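PDB 3G9K: capsule biosynthesis protein CapD proenzyme from Bacillus anthracis, which cleaves the poly-gamma-D-glutamate capsule and, as a transpeptidase, joins it by an amide bond to meso-diaminopimelic acid in the peptidoglycan. Local coordinates for residues 19-24 with 33-38; 55-60 with 173-178; 77-82 with 220-225; 245-250 with 297-302; 250-255 with 269-274. One frame throughout, in Å; residues are numbered along the deposited sequence.

How the contacts relate
Contact 1 comes first along the chain and joins strand 22-25 to helix 28-39; the next helix, 44-58, enters contact 2, whose centre is about 22 Å away. Contacts 2 and 3 alternate in sequence and lie on opposite sides of the chain's centre, about 31 Å apart between centres, so the fold draws together distant parts of the chain. Contact 3, inside the four-stranded antiparallel sheet, touches contact 4, about 16 Å away between centres, through K225 and V224 against N297 and V300. Contacts 4 and 5 share K250 and helix 242-254, contact 5 being nested within the loop closed by contact 4; contact 4 joins the chain's C-terminal part to helix 242-254 beside the sheet, and contact 5 adds helix 264-284.

Contact 1: 19-24 with 33-38; sequences GTYGVS and EGMKVL
Y21 and V23 meet M35 and L38 where a beta strand and the helix that follows it pack together, as in the helix-on-sheet layering of the gamma-glutamyltransferase family. Strand 22-24 and helix 33-38 run nearly antiparallel, at 163°, with their axes 7.9 Å apart. The strand also pairs antiparallel with a strand of the neighbouring CapD chain, so the helix leans on a sheet that runs on across the interface. L38 lies over one face of the Y21 ring: its CB is 3.9 Å from the ring centroid, a CH-pi contact. The tyrosine is set for this by its first torsion (chi1 55°), which holds CG between the backbone N and the carbonyl carbon. M35, a selenomethionine here, approaches the same ring differently. Its SE lies at the edge, in the ring plane, in a Met-aromatic contact, while the terminal CE comes 3.5 Å from Y21 CE2. A long, flexible, polarisable side chain suits this place, since its bends at chi2 and chi3 fold it back toward the strand. V23 supplies a compact branch: CG2 lies 3.7 Å from L38 CD1 and 3.8 Å from M35 SE. Glycine suits position 34, because a beta carbon there would crowd the valine. The backbone of G34 can therefore come close, its C lying 3.7 Å from V23 CG2.

Contact 2: 55-60 with 173-178; sequences LGVVEL and LIQTDL
Q175 and V57 make the one hydrogen bond between the last turn of helix 44-58, followed by residues 59-60, and the start of helix 176-188: the C-terminal end of one helix is packed against the N-terminal end of another. The polar part of the contact is compact. Q175 NE2 donates to V57 O over 3.1 Å with an N-H...O angle of 157°. The carbonyl oxygen lies almost in the plane of the glutamine amide, whereas the donor is tilted from the carbonyl plane. Q175 sits at the N-cap position of helix 176-188, and its chain runs extended beyond CG, with CD anti to CA (chi2 177°); this reach lets a residue at a helix start bond to a main-chain oxygen at another helix's end. F160 and F135 also pack on this glutamine.

Methyls pack round the amide as well. V57 CG1 lies 3.7 Å from Q175 NE2, and L60, from beyond the helix end, brings CD2 to 3.8 Å from Q175 OE1.

In the apolar pairs, the branched side chains V57, L60, L173 and L178 suit the buried position, offering methyls on several sides. V57 CG2 touches L178 CD2 at 3.9 Å, the two side chains crossing at a slant. F34 of the neighbouring CapD chain packs on L60. L60 and L173 meet tip to tip, with their CD2 atoms 3.9 Å apart.

Contact 3: 77-82 with 220-225; sequences DKETFI and VRKPVK
K222 NZ donates to E79 O over a short 2.6 Å, in the carbonyl plane, where strands 79-83 and 219-228 lie side by side in a four-stranded antiparallel sheet. A water joins the same ammonium to E79 OE1, taking a bond from NZ at 2.9 Å and giving one to the carboxylate. E79 OE1 and K222 NZ themselves stay 4.1 Å apart, too far for a salt bridge. F81 and R221 form a hydrogen-bonded antiparallel pair: R221 N to F81 O is 2.9 Å, the straighter bond at 164°, and F81 N to R221 O is 3.1 Å. R221 NH2 makes a salt bridge with D83. Proline suits the place where strand 219-228 breaks: P223 CG packs 3.7 Å from T80 C and also lies against E79 CB. On the face carrying I82 and V220, a non-hydrogen-bonded pair, the beta-branched side chains lie side by side and point the same way, with I82 CD1 3.8 Å from V220 CG2.

Contact 4: 245-250 with 297-302; sequences LLQMLK and NKMVSD
Q247 and V300 bring helix 245-250 closest to the turn after the weakly bonded helix 297-299, their CA atoms 5.6 Å apart, and further on K250 faces D302. Glutamine suits its place because a long amide can reach the main-chain oxygen of M299, just before the turn: Q247 NE2 donates to M299 O at 2.9 Å, nearly straight at 168°, with the acceptor close to the amide plane. The chain is extended beyond CG, CD being anti to CA (chi2 174°). Y304 and I305 touch it too. L246 and V300 carry the apolar part, the side chains crossing at about a right angle with L246 CD1 3.6 Å from V300 CB. The contact packs helix 242-254 of this gamma-glutamyltransferase-family chain, of the N-terminal nucleophile (Ntn) clan, against its C-terminal end. There S301, the N-cap residue before helix 302-306, bonds through OG to Y304 N and also donates to K298 O at 2.8 Å. K250 bends at chi3 and chi4, and its NZ has three polar partners, which would be expected to stabilise a buried positive charge. One is D302 OD1, 2.7 Å from K250 NZ in a salt bridge, met on the syn side but 35° out of the carboxylate plane. The second is a water that accepts from K250 NZ at 3.0 Å and donates to V300 O at 2.6 Å, and the third is N227 O.

Contact 5: 250-255 with 269-274; sequences KLAEKK and SKMEEI
I274 and L251 lie at the heart of a helix-helix packing between two consecutive helices, 242-254 and 264-284, whose short segments pass at 135° with axes 10.2 Å apart. The connecting loop packs onto the same patch, V257 touching A252, M271 and I274. I274 makes the widest contact, touching L251, A252 and K255. Its CG2 comes 3.5 Å from L251 CB, and the two side chains slide past each other in opposite directions. The other branch of I274 ends in CD1, which lies 3.6 Å from A252 CA. Alanine suits that point on the helix, since a lone methyl lets the isoleucine tip approach the main chain itself. M271, a selenomethionine here, is bent at chi2, which turns SE, and its terminal CE lies 4.0 Å from A252 CB; F109 of the neighbouring CapD chain packs on M271. K255, at the end of its helix, adds its aliphatic part, CD resting 4.3 Å from I274 CG1. Near this edge a water donates to K255 O at 2.7 Å and accepts from K270 NZ at 2.8 Å, joining the helix end to K270, whose stronger partner is D260. The direct contacts here are apolar and rest on close fit between branched and small side chains, whereas the polar link between the two segments runs through water, K270 being salt-bridged to D260, which would be expected to offset its charge.

Contact 1: 19-24 with 33-38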
# COMPACT_ATOMS: atom_id res chain seq x y z
N GLY A 19 -17.98 -21.90 -0.70
CA GLY A 19 -17.54 -20.50 -0.62
C GLY A 19 -16.04 -20.35 -0.82
O GLY A 19 -15.24 -21.20 -0.39
N THR A 20 -15.64 -19.28 -1.50
CA THR A 20 -14.24 -19.08 -1.81
C THR A 20 -13.77 -17.72 -1.27
O THR A 20 -14.53 -16.73 -1.28
CB THR A 20 -14.00 -19.22 -3.34
OG1 THR A 20 -12.62 -19.52 -3.59
CG2 THR A 20 -14.43 -18.01 -4.08
N TYR A 21 -12.52 -17.71 -0.81
CA TYR A 21 -11.89 -16.52 -0.22
C TYR A 21 -10.36 -16.62 -0.24
O TYR A 21 -9.79 -17.68 -0.39
CB TYR A 21 -12.37 -16.32 1.21
CG TYR A 21 -12.18 -17.52 2.12
CD1 TYR A 21 -13.23 -18.44 2.32
CD2 TYR A 21 -10.99 -17.74 2.79
CE1 TYR A 21 -13.07 -19.55 3.16
CE2 TYR A 21 -10.81 -18.84 3.62
CZ TYR A 21 -11.87 -19.73 3.80
OH TYR A 21 -11.71 -20.83 4.62
N GLY A 22 -9.70 -15.46 -0.04
CA GLY A 22 -8.30 -15.33 -0.26
C GLY A 22 -7.76 -14.06 0.40
O GLY A 22 -8.50 -13.10 0.57
N VAL A 23 -6.49 -14.11 0.75
CA VAL A 23 -5.72 -12.98 1.27
C VAL A 23 -4.34 -12.93 0.61
O VAL A 23 -3.66 -13.96 0.50
CB VAL A 23 -5.50 -13.10 2.81
CG1 VAL A 23 -4.75 -11.87 3.38
CG2 VAL A 23 -6.83 -13.34 3.53
N SER A 24 -3.89 -11.73 0.24
CA SER A 24 -2.52 -11.54 -0.27
C SER A 24 -1.93 -10.38 0.50
O SER A 24 -2.51 -9.30 0.48
CB SER A 24 -2.53 -11.27 -1.78
OG SER A 24 -1.22 -11.01 -2.27
N GLU A 33 -3.85 -14.57 9.84
CA GLU A 33 -4.95 -14.00 10.59
C GLU A 33 -6.13 -13.58 9.74
O GLU A 33 -7.28 -13.66 10.17
CB GLU A 33 -4.46 -12.83 11.44
CG GLU A 33 -3.39 -13.21 12.44
CD GLU A 33 -3.90 -14.21 13.50
OE1 GLU A 33 -5.13 -14.28 13.75
OE2 GLU A 33 -3.04 -14.90 14.10
N GLY A 34 -5.85 -13.08 8.55
CA GLY A 34 -6.89 -12.73 7.59
C GLY A 34 -7.71 -13.92 7.10
O GLY A 34 -8.95 -13.85 7.02
N MSE A 35 -6.98 -15.00 6.79
CA MSE A 35 -7.59 -16.29 6.41
C MSE A 35 -8.45 -16.87 7.55
O MSE A 35 -9.52 -17.40 7.30
CB MSE A 35 -6.52 -17.31 6.01
CG MSE A 35 -5.88 -17.09 4.64
SE MSE A 35 -7.13 -17.09 3.16
CE MSE A 35 -7.36 -19.01 2.91
N LYS A 36 -7.94 -16.81 8.81
CA LYS A 36 -8.70 -17.22 10.01
C LYS A 36 -10.08 -16.53 10.13
O LYS A 36 -11.10 -17.20 10.36
CB LYS A 36 -7.81 -17.09 11.26
CG LYS A 36 -8.33 -17.67 12.61
CD LYS A 36 -7.16 -17.66 13.60
CE LYS A 36 -7.49 -18.03 15.02
NZ LYS A 36 -6.21 -18.46 15.73
N VAL A 37 -10.14 -15.21 9.95
CA VAL A 37 -11.40 -14.48 9.95
C VAL A 37 -12.34 -15.00 8.87
O VAL A 37 -13.57 -15.15 9.08
CB VAL A 37 -11.15 -12.95 9.75
CG1 VAL A 37 -12.43 -12.18 9.48
CG2 VAL A 37 -10.43 -12.38 10.98
N LEU A 38 -11.80 -15.23 7.69
CA LEU A 38 -12.61 -15.60 6.55
C LEU A 38 -13.08 -17.04 6.70
O LEU A 38 -14.21 -17.32 6.42
CB LEU A 38 -11.82 -15.42 5.24
CG LEU A 38 -11.57 -13.96 4.79
CD1 LEU A 38 -10.44 -13.85 3.74
CD2 LEU A 38 -12.83 -13.32 4.26

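Contact 2: 55-60 with 173-178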
# COMPACT_ATOMS: atom_id res chain seq x y z
N LEU A 55 -0.48 -6.12 10.69
CA LEU A 55 0.60 -5.55 9.90
C LEU A 55 1.24 -4.41 10.69
O LEU A 55 2.48 -4.31 10.73
CB LEU A 55 0.11 -5.08 8.53
CG LEU A 55 -0.12 -6.20 7.51
CD1 LEU A 55 -0.83 -5.60 6.32
CD2 LEU A 55 1.18 -6.91 7.12
N GLY A 56 0.44 -3.61 11.39
CA GLY A 56 0.97 -2.53 12.25
C GLY A 56 1.82 -3.07 13.37
O GLY A 56 2.73 -2.39 13.92
N VAL A 57 1.55 -4.30 13.76
CA VAL A 57 2.35 -4.93 14.84
C VAL A 57 3.57 -5.68 14.31
O VAL A 57 4.69 -5.51 14.80
CB VAL A 57 1.46 -5.87 15.69
CG1 VAL A 57 2.32 -6.66 16.65
CG2 VAL A 57 0.40 -5.07 16.45
N VAL A 58 3.37 -6.54 13.32
CA VAL A 58 4.42 -7.45 12.89
C VAL A 58 5.24 -6.91 11.71
O VAL A 58 6.34 -7.42 11.41
CB VAL A 58 3.83 -8.87 12.53
CG1 VAL A 58 3.04 -9.45 13.73
CG2 VAL A 58 2.94 -8.80 11.27
N GLU A 59 4.68 -5.93 11.00
CA GLU A 59 5.38 -5.30 9.90
C GLU A 59 5.49 -3.80 10.17
O GLU A 59 5.22 -2.98 9.32
CB GLU A 59 4.65 -5.55 8.58
CG GLU A 59 5.56 -5.32 7.43
CD GLU A 59 4.84 -5.35 6.10
OE1 GLU A 59 3.75 -4.76 5.99
OE2 GLU A 59 5.39 -5.98 5.16
N LEU A 60 5.89 -3.50 11.40
CA LEU A 60 5.81 -2.17 12.03
C LEU A 60 6.61 -1.06 11.36
O LEU A 60 6.26 0.13 11.49
CB LEU A 60 6.21 -2.31 13.50
CG LEU A 60 7.66 -2.75 13.75
CD1 LEU A 60 8.45 -1.48 14.24
CD2 LEU A 60 7.78 -3.88 14.75
N LEU A 173 10.05 -10.74 19.26
CA LEU A 173 9.86 -9.34 19.65
C LEU A 173 8.52 -9.18 20.33
O LEU A 173 7.48 -9.44 19.71
CB LEU A 173 9.91 -8.46 18.41
CG LEU A 173 9.58 -6.98 18.60
CD1 LEU A 173 10.52 -6.31 19.61
CD2 LEU A 173 9.60 -6.33 17.23
N ILE A 174 8.57 -8.72 21.59
CA ILE A 174 7.43 -8.45 22.45
C ILE A 174 7.30 -6.91 22.57
O ILE A 174 8.30 -6.21 22.73
CB ILE A 174 7.59 -9.02 23.89
CG1 ILE A 174 7.56 -10.58 23.86
CG2 ILE A 174 6.48 -8.48 24.76
CD1 ILE A 174 8.06 -11.34 25.21
N GLN A 175 6.07 -6.42 22.39
CA GLN A 175 5.75 -4.97 22.36
C GLN A 175 4.66 -4.59 23.38
O GLN A 175 3.50 -4.30 23.03
CB GLN A 175 5.34 -4.52 20.92
CG GLN A 175 6.47 -4.59 19.89
CD GLN A 175 6.05 -4.22 18.50
OE1 GLN A 175 6.20 -3.08 18.06
NE2 GLN A 175 5.52 -5.20 17.78
N THR A 176 5.07 -4.58 24.65
CA THR A 176 4.21 -4.31 25.77
C THR A 176 3.51 -2.95 25.78
O THR A 176 2.31 -2.90 26.01
CB THR A 176 4.98 -4.48 27.06
OG1 THR A 176 5.43 -5.84 27.10
CG2 THR A 176 4.10 -4.18 28.27
N ASP A 177 4.24 -1.88 25.51
CA ASP A 177 3.66 -0.53 25.39
C ASP A 177 2.59 -0.50 24.31
O ASP A 177 1.51 0.07 24.55
CB ASP A 177 4.71 0.54 25.05
CG ASP A 177 5.73 0.79 26.17
OD1 ASP A 177 5.58 0.26 27.28
OD2 ASP A 177 6.68 1.58 25.94
N LEU A 178 2.87 -1.07 23.14
CA LEU A 178 1.89 -1.13 22.06
C LEU A 178 0.65 -1.95 22.43
O LEU A 178 -0.47 -1.59 22.05
CB LEU A 178 2.51 -1.65 20.74
CG LEU A 178 1.65 -1.76 19.48
CD1 LEU A 178 1.02 -0.40 19.10
CD2 LEU A 178 2.49 -2.34 18.29

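Contact 3: 77-82 with 220-225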
# COMPACT_ATOMS: atom_id res chain seq x y z
N ASP A 77 -22.49 -4.85 -5.21
CA ASP A 77 -23.49 -3.78 -5.30
C ASP A 77 -22.98 -2.35 -5.03
O ASP A 77 -23.67 -1.37 -5.32
CB ASP A 77 -24.62 -4.09 -4.31
CG ASP A 77 -25.29 -5.43 -4.58
OD1 ASP A 77 -25.97 -5.57 -5.63
OD2 ASP A 77 -25.15 -6.35 -3.74
N LYS A 78 -21.78 -2.22 -4.46
CA LYS A 78 -21.28 -0.92 -4.03
C LYS A 78 -19.78 -0.78 -4.33
O LYS A 78 -19.07 -1.78 -4.35
CB LYS A 78 -21.54 -0.75 -2.52
CG LYS A 78 -21.60 0.71 -2.06
CD LYS A 78 -21.75 0.86 -0.54
CE LYS A 78 -22.54 2.15 -0.20
NZ LYS A 78 -22.47 2.55 1.27
N GLU A 79 -19.33 0.46 -4.58
CA GLU A 79 -17.91 0.82 -4.67
C GLU A 79 -17.61 1.99 -3.73
O GLU A 79 -18.25 3.03 -3.82
CB GLU A 79 -17.52 1.25 -6.09
CG GLU A 79 -17.91 0.28 -7.19
CD GLU A 79 -19.35 0.47 -7.68
OE1 GLU A 79 -19.81 1.63 -7.75
OE2 GLU A 79 -19.99 -0.56 -8.00
N THR A 80 -16.61 1.84 -2.88
CA THR A 80 -16.29 2.85 -1.87
C THR A 80 -14.79 2.99 -1.73
O THR A 80 -14.06 2.00 -1.82
CB THR A 80 -16.80 2.46 -0.46
OG1 THR A 80 -18.15 1.96 -0.51
CG2 THR A 80 -16.74 3.66 0.48
N PHE A 81 -14.34 4.21 -1.50
CA PHE A 81 -12.95 4.46 -1.14
C PHE A 81 -12.91 5.20 0.21
O PHE A 81 -13.51 6.25 0.35
CB PHE A 81 -12.21 5.30 -2.19
CG PHE A 81 -10.76 5.44 -1.87
CD1 PHE A 81 -9.87 4.43 -2.19
CD2 PHE A 81 -10.29 6.53 -1.17
CE1 PHE A 81 -8.53 4.52 -1.84
CE2 PHE A 81 -8.94 6.61 -0.83
CZ PHE A 81 -8.07 5.60 -1.18
N ILE A 82 -12.26 4.63 1.22
CA ILE A 82 -12.10 5.36 2.47
C ILE A 82 -10.66 5.93 2.61
O ILE A 82 -9.67 5.19 2.58
CB ILE A 82 -12.44 4.50 3.68
CG1 ILE A 82 -13.73 3.71 3.44
CG2 ILE A 82 -12.50 5.39 4.93
CD1 ILE A 82 -14.85 4.58 2.96
N VAL A 220 -14.77 9.86 3.03
CA VAL A 220 -15.34 8.82 2.16
C VAL A 220 -15.39 9.44 0.77
O VAL A 220 -15.82 10.59 0.63
CB VAL A 220 -16.71 8.35 2.65
CG1 VAL A 220 -17.32 7.31 1.72
CG2 VAL A 220 -16.56 7.81 4.06
N ARG A 221 -14.86 8.73 -0.22
CA ARG A 221 -14.70 9.26 -1.57
C ARG A 221 -15.21 8.22 -2.54
O ARG A 221 -15.31 7.04 -2.20
CB ARG A 221 -13.24 9.61 -1.86
CG ARG A 221 -12.56 10.52 -0.86
CD ARG A 221 -11.21 11.01 -1.39
NE ARG A 221 -10.38 11.66 -0.38
CZ ARG A 221 -10.52 12.91 0.05
NH1 ARG A 221 -11.46 13.71 -0.48
NH2 ARG A 221 -9.71 13.39 1.00
N LYS A 222 -15.60 8.68 -3.72
CA LYS A 222 -16.00 7.78 -4.81
C LYS A 222 -14.74 7.23 -5.49
O LYS A 222 -13.85 7.98 -5.81
CB LYS A 222 -16.85 8.52 -5.85
CG LYS A 222 -18.35 8.22 -5.74
CD LYS A 222 -18.67 6.72 -6.00
CE LYS A 222 -19.46 6.12 -4.81
NZ LYS A 222 -19.86 4.70 -5.08
N PRO A 223 -14.65 5.92 -5.69
CA PRO A 223 -13.49 5.48 -6.50
C PRO A 223 -13.45 6.10 -7.90
O PRO A 223 -14.50 6.40 -8.47
CB PRO A 223 -13.68 3.98 -6.56
CG PRO A 223 -14.50 3.64 -5.33
CD PRO A 223 -15.46 4.79 -5.22
N VAL A 224 -12.25 6.33 -8.43
CA VAL A 224 -12.08 6.67 -9.85
C VAL A 224 -12.50 5.42 -10.61
O VAL A 224 -12.13 4.30 -10.24
CB VAL A 224 -10.62 7.02 -10.24
CG1 VAL A 224 -10.56 7.55 -11.69
CG2 VAL A 224 -10.01 8.02 -9.32
N LYS A 225 -13.29 5.60 -11.67
CA LYS A 225 -13.77 4.49 -12.51
C LYS A 225 -13.51 4.79 -13.98
O LYS A 225 -13.87 5.85 -14.49
CB LYS A 225 -15.25 4.16 -12.25
CG LYS A 225 -15.73 2.83 -12.91
CD LYS A 225 -16.21 2.99 -14.36
CE LYS A 225 -16.51 1.63 -14.99
NZ LYS A 225 -16.59 1.65 -16.49
O HOH W 1 -18.85 3.99 -7.73

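Contact 4: 245-250 with 297-302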
# COMPACT_ATOMS: atom_id res chain seq x y z
N LEU A 245 -2.19 6.20 -12.59
CA LEU A 245 -1.98 4.80 -12.95
C LEU A 245 -2.85 4.40 -14.12
O LEU A 245 -2.36 3.79 -15.08
CB LEU A 245 -2.29 3.90 -11.74
CG LEU A 245 -2.44 2.41 -12.00
CD1 LEU A 245 -1.25 1.80 -12.75
CD2 LEU A 245 -2.67 1.72 -10.64
N LEU A 246 -4.12 4.78 -14.09
CA LEU A 246 -5.06 4.42 -15.16
C LEU A 246 -4.77 5.13 -16.51
O LEU A 246 -4.92 4.53 -17.57
CB LEU A 246 -6.49 4.76 -14.73
CG LEU A 246 -7.60 3.76 -15.04
CD1 LEU A 246 -8.97 4.40 -14.87
CD2 LEU A 246 -7.45 3.03 -16.34
N GLN A 247 -4.42 6.40 -16.46
CA GLN A 247 -3.88 7.09 -17.62
C GLN A 247 -2.70 6.35 -18.27
O GLN A 247 -2.67 6.16 -19.50
CB GLN A 247 -3.41 8.50 -17.22
CG GLN A 247 -4.53 9.46 -16.90
CD GLN A 247 -4.04 10.79 -16.38
OE1 GLN A 247 -2.89 10.92 -15.93
NE2 GLN A 247 -4.91 11.82 -16.45
N MSE A 248 -1.76 5.95 -17.46
CA MSE A 248 -0.59 5.20 -17.93
C MSE A 248 -0.96 3.84 -18.53
O MSE A 248 -0.41 3.45 -19.56
CB MSE A 248 0.43 5.03 -16.81
CG MSE A 248 1.21 6.29 -16.48
SE MSE A 248 2.53 6.08 -15.11
CE MSE A 248 3.60 4.67 -15.87
N LEU A 249 -1.86 3.12 -17.86
CA LEU A 249 -2.36 1.86 -18.40
C LEU A 249 -3.02 2.09 -19.77
O LEU A 249 -2.77 1.34 -20.70
CB LEU A 249 -3.36 1.19 -17.45
CG LEU A 249 -2.81 0.64 -16.12
CD1 LEU A 249 -3.97 0.27 -15.21
CD2 LEU A 249 -1.86 -0.59 -16.32
N LYS A 250 -3.88 3.11 -19.84
CA LYS A 250 -4.62 3.41 -21.07
C LYS A 250 -3.68 3.90 -22.19
O LYS A 250 -3.80 3.45 -23.33
CB LYS A 250 -5.75 4.38 -20.80
CG LYS A 250 -6.88 3.79 -19.98
CD LYS A 250 -8.00 4.79 -19.81
CE LYS A 250 -8.84 4.91 -21.09
NZ LYS A 250 -9.77 3.76 -21.32
N ASN A 297 -13.02 10.96 -13.11
CA ASN A 297 -13.50 10.04 -14.14
C ASN A 297 -13.28 10.58 -15.55
O ASN A 297 -13.03 9.82 -16.50
CB ASN A 297 -14.98 9.74 -13.96
CG ASN A 297 -15.25 8.83 -12.79
OD1 ASN A 297 -14.34 8.36 -12.11
ND2 ASN A 297 -16.54 8.56 -12.56
N LYS A 298 -13.37 11.90 -15.68
CA LYS A 298 -13.13 12.57 -16.94
C LYS A 298 -11.63 12.60 -17.24
O LYS A 298 -11.22 12.57 -18.40
CB LYS A 298 -13.76 13.97 -16.91
CG LYS A 298 -15.29 13.92 -16.68
CD LYS A 298 -15.95 15.31 -16.55
CE LYS A 298 -17.44 15.20 -16.13
NZ LYS A 298 -18.39 15.81 -17.12
N MSE A 299 -10.82 12.59 -16.22
CA MSE A 299 -9.37 12.58 -16.41
C MSE A 299 -8.81 11.21 -16.85
O MSE A 299 -7.65 11.11 -17.24
CB MSE A 299 -8.67 13.04 -15.13
CG MSE A 299 -8.89 14.50 -14.78
SE MSE A 299 -7.81 14.99 -13.23
CE MSE A 299 -6.10 15.23 -14.11
N VAL A 300 -9.60 10.15 -16.79
CA VAL A 300 -9.20 8.79 -17.21
C VAL A 300 -10.03 8.28 -18.41
O VAL A 300 -9.97 7.09 -18.80
CB VAL A 300 -9.31 7.81 -16.03
CG1 VAL A 300 -8.37 8.23 -14.90
CG2 VAL A 300 -10.74 7.76 -15.53
N SER A 301 -10.83 9.19 -18.99
CA SER A 301 -11.69 8.88 -20.13
C SER A 301 -10.87 8.72 -21.41
O SER A 301 -9.83 9.36 -21.58
CB SER A 301 -12.72 10.02 -20.33
OG SER A 301 -12.08 11.22 -20.74
N ASP A 302 -11.37 7.90 -22.33
CA ASP A 302 -10.71 7.73 -23.64
C ASP A 302 -10.40 9.08 -24.30
O ASP A 302 -9.33 9.25 -24.90
CB ASP A 302 -11.55 6.88 -24.59
CG ASP A 302 -11.59 5.42 -24.20
OD1 ASP A 302 -10.58 4.91 -23.67
OD2 ASP A 302 -12.64 4.76 -24.44
O HOH W 2 -11.37 4.91 -19.05

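Contact 5: 250-255 with 269-274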
# COMPACT_ATOMS: atom_id res chain seq x y z
N LYS A 250 -3.88 3.11 -19.84
CA LYS A 250 -4.62 3.41 -21.07
C LYS A 250 -3.68 3.90 -22.19
O LYS A 250 -3.80 3.45 -23.33
CB LYS A 250 -5.75 4.38 -20.80
CG LYS A 250 -6.88 3.79 -19.98
CD LYS A 250 -8.00 4.79 -19.81
CE LYS A 250 -8.84 4.91 -21.09
NZ LYS A 250 -9.77 3.76 -21.32
N LEU A 251 -2.76 4.80 -21.85
CA LEU A 251 -1.65 5.16 -22.75
C LEU A 251 -0.85 3.95 -23.27
O LEU A 251 -0.53 3.89 -24.46
CB LEU A 251 -0.73 6.17 -22.07
CG LEU A 251 -1.25 7.62 -22.00
CD1 LEU A 251 -0.49 8.49 -20.98
CD2 LEU A 251 -1.18 8.24 -23.42
N ALA A 252 -0.50 2.99 -22.40
CA ALA A 252 0.26 1.81 -22.82
C ALA A 252 -0.55 0.89 -23.74
O ALA A 252 -0.02 0.33 -24.69
CB ALA A 252 0.79 1.04 -21.58
N GLU A 253 -1.85 0.75 -23.45
CA GLU A 253 -2.77 0.04 -24.33
C GLU A 253 -2.80 0.68 -25.74
O GLU A 253 -2.63 -0.02 -26.75
CB GLU A 253 -4.18 0.05 -23.75
CG GLU A 253 -5.24 -0.51 -24.68
CD GLU A 253 -6.57 -0.77 -24.01
OE1 GLU A 253 -6.84 -0.17 -22.93
OE2 GLU A 253 -7.34 -1.57 -24.59
N LYS A 254 -3.04 1.99 -25.78
CA LYS A 254 -3.25 2.71 -27.06
C LYS A 254 -1.99 2.75 -27.90
O LYS A 254 -2.03 2.62 -29.12
CB LYS A 254 -3.68 4.15 -26.78
CG LYS A 254 -4.16 4.86 -28.02
CD LYS A 254 -4.73 6.22 -27.73
CE LYS A 254 -5.24 6.86 -29.05
NZ LYS A 254 -5.08 8.33 -28.99
N LYS A 255 -0.87 2.95 -27.24
CA LYS A 255 0.41 3.01 -27.92
C LYS A 255 0.97 1.60 -28.18
O LYS A 255 2.02 1.46 -28.78
CB LYS A 255 1.37 3.87 -27.12
CG LYS A 255 0.78 5.27 -26.87
CD LYS A 255 1.84 6.27 -26.48
CE LYS A 255 1.23 7.52 -25.85
NZ LYS A 255 1.95 8.74 -26.31
N SER A 269 12.09 2.82 -23.15
CA SER A 269 11.99 4.19 -23.62
C SER A 269 10.52 4.61 -23.79
O SER A 269 10.16 5.72 -23.41
CB SER A 269 12.79 4.38 -24.91
OG SER A 269 12.67 5.72 -25.35
N LYS A 270 9.70 3.72 -24.31
CA LYS A 270 8.30 4.02 -24.54
C LYS A 270 7.54 4.16 -23.22
O LYS A 270 6.55 4.81 -23.15
CB LYS A 270 7.67 2.96 -25.43
CG LYS A 270 7.91 3.15 -26.94
CD LYS A 270 7.23 2.09 -27.76
CE LYS A 270 7.11 2.47 -29.24
NZ LYS A 270 6.29 1.53 -30.03
N MSE A 271 7.97 3.39 -22.18
CA MSE A 271 7.39 3.48 -20.84
C MSE A 271 7.80 4.79 -20.17
O MSE A 271 6.99 5.41 -19.46
CB MSE A 271 7.78 2.28 -19.97
CG MSE A 271 6.91 1.04 -20.18
SE MSE A 271 5.00 1.38 -19.87
CE MSE A 271 4.34 -0.38 -20.31
N GLU A 272 9.03 5.26 -20.48
CA GLU A 272 9.49 6.49 -19.89
C GLU A 272 8.66 7.60 -20.41
O GLU A 272 8.38 8.53 -19.73
CB GLU A 272 10.93 6.77 -20.27
CG GLU A 272 11.55 7.96 -19.59
CD GLU A 272 11.23 9.30 -20.23
OE1 GLU A 272 11.03 9.36 -21.43
OE2 GLU A 272 11.18 10.29 -19.50
N GLU A 273 8.29 7.49 -21.66
CA GLU A 273 7.52 8.55 -22.30
C GLU A 273 6.12 8.62 -21.68
O GLU A 273 5.68 9.69 -21.29
CB GLU A 273 7.46 8.32 -23.82
CG GLU A 273 8.84 8.40 -24.52
CD GLU A 273 8.85 7.75 -25.91
OE1 GLU A 273 7.83 7.85 -26.63
OE2 GLU A 273 9.88 7.14 -26.29
N ILE A 274 5.46 7.46 -21.57
CA ILE A 274 4.10 7.36 -21.01
C ILE A 274 4.04 7.87 -19.56
O ILE A 274 3.08 8.55 -19.18
CB ILE A 274 3.57 5.90 -21.08
CG1 ILE A 274 3.30 5.50 -22.54
CG2 ILE A 274 2.28 5.74 -20.26
CD1 ILE A 274 3.10 4.01 -22.77
O HOH W 3 4.00 3.09 -29.77